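Local coordinates for protein ferredoxin (Rhodopseudomonas palustris, PDB 4LTU) that binds a single [2Fe-2S] cluster and probably shuttles electrons between redox partners, as adrenodoxin- and putidaredoxin-type ferredoxins do, at residues A[31-34]-A[35-38]. Residues are numbered along the deposited sequence; the frame is centred on the assembly and turned at random.
Sequences HGID and SIVA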
loop_
_atom_site.group_PDB
_atom_site.type_symbol
_atom_site.label_atom_id
_atom_site.label_comp_id
_atom_site.label_asym_id
_atom_site.label_seq_id
_atom_site.Cartn_x
_atom_site.Cartn_y
_atom_site.Cartn_z
ATOM N N HIS A 31 2.460 -12.609 3.929
ATOM C CA HIS A 31 3.281 -13.296 2.961
ATOM C C HIS A 31 4.650 -12.645 2.941
ATOM O O HIS A 31 5.128 -12.300 1.876
ATOM C CB HIS A 31 2.664 -13.227 1.542
ATOM C CG HIS A 31 1.257 -13.710 1.449
ATOM N ND1 HIS A 31 0.177 -12.919 1.788
ATOM C CD2 HIS A 31 0.743 -14.899 1.046
ATOM C CE1 HIS A 31 -0.944 -13.598 1.585
ATOM N NE2 HIS A 31 -0.628 -14.801 1.140
ATOM N N GLY A 32 5.246 -12.428 4.114
ATOM C CA GLY A 32 6.666 -12.094 4.241
ATOM C C GLY A 32 7.272 -10.719 3.981
ATOM O O GLY A 32 8.508 -10.588 4.019
ATOM N N ILE A 33 6.441 -9.709 3.728
ATOM C CA ILE A 33 6.914 -8.330 3.448
ATOM C C ILE A 33 7.014 -7.448 4.708
ATOM O O ILE A 33 6.124 -6.630 5.007
ATOM C CB ILE A 33 6.115 -7.671 2.267
ATOM C CG1 ILE A 33 6.665 -8.191 0.930
ATOM C CG2 ILE A 33 6.234 -6.149 2.258
ATOM C CD1 ILE A 33 5.674 -8.264 -0.186
ATOM N N ASP A 34 8.140 -7.609 5.405
ATOM C CA ASP A 34 8.438 -6.974 6.696
ATOM C C ASP A 34 8.539 -5.447 6.711
ATOM O O ASP A 34 8.212 -4.804 7.721
ATOM C CB ASP A 34 9.732 -7.586 7.289
ATOM C CG ASP A 34 9.508 -8.985 7.885
ATOM O OD1 ASP A 34 8.378 -9.278 8.332
ATOM O OD2 ASP A 34 10.466 -9.793 7.917
ATOM N N SER A 35 8.984 -4.858 5.605
ATOM C CA SER A 35 9.209 -3.410 5.552
ATOM C C SER A 35 8.004 -2.525 5.920
ATOM O O SER A 35 8.186 -1.365 6.352
ATOM C CB SER A 35 9.705 -3.020 4.168
ATOM O OG SER A 35 8.842 -3.546 3.183
ATOM N N ILE A 36 6.794 -3.040 5.693
ATOM C CA ILE A 36 5.559 -2.315 5.982
ATOM C C ILE A 36 5.300 -2.383 7.475
ATOM O O ILE A 36 4.858 -3.407 7.992
ATOM C CB ILE A 36 4.364 -2.898 5.204
ATOM C CG1 ILE A 36 4.428 -2.443 3.736
ATOM C CG2 ILE A 36 3.004 -2.546 5.914
ATOM C CD1 ILE A 36 3.317 -3.027 2.831
ATOM N N VAL A 37 5.605 -1.297 8.176
ATOM C CA VAL A 37 5.596 -1.344 9.629
ATOM C C VAL A 37 4.172 -1.322 10.209
ATOM O O VAL A 37 3.860 -2.091 11.155
ATOM C CB VAL A 37 6.562 -0.289 10.247
ATOM C CG1 VAL A 37 6.527 -0.347 11.759
ATOM C CG2 VAL A 37 7.996 -0.568 9.765
ATOM N N ALA A 38 3.311 -0.471 9.650
ATOM C CA ALA A 38 1.903 -0.466 10.041
ATOM C C ALA A 38 1.680 -0.441 11.570
ATOM O O ALA A 38 1.080 -1.353 12.137
ATOM C CB ALA A 38 1.206 -1.674 9.415
#
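Ile33 and Ile36 stand at the two ends of a type I beta turn that has Asp34 and Ser35 at its corners, and their side chains meet only through one methyl of each. The turn is open: Ile33 O lies 3.7 Å from Ile36 N, and no hydrogen bond closes it. The side chains of its ends make one loose apolar contact, CG2 of Ile33 to CD1 of Ile36 at 4.3 Å. The Ile33 methyl stands anti to its own backbone nitrogen, beside the carbonyl carbon, which turns it toward the second half of the turn, while the CG1-CD1 arm leads off the other way. The same CG2 meets Ser35 OG at 3.8 Å, a van der Waals contact; chi1 of 51° places OG between backbone N and carbonyl carbon, where it meets that methyl. Asp34 sends its carboxylate away from the turn, and of its side chain only CB lies near Ser35. In the loop between helix 24-29 and strand 50-53, the two isoleucines are buried against Ala28 of that helix and Phe6 of strand 3-7, and Ile33 also packs on Val16 of strand 13-17. Ile36 reaches Met25 and approaches Cys49, a cluster ligand; the chain runs on to Ala38, which touches the [2Fe-2S] cluster and pairs through its backbone with Thr48 just before strand 50-53.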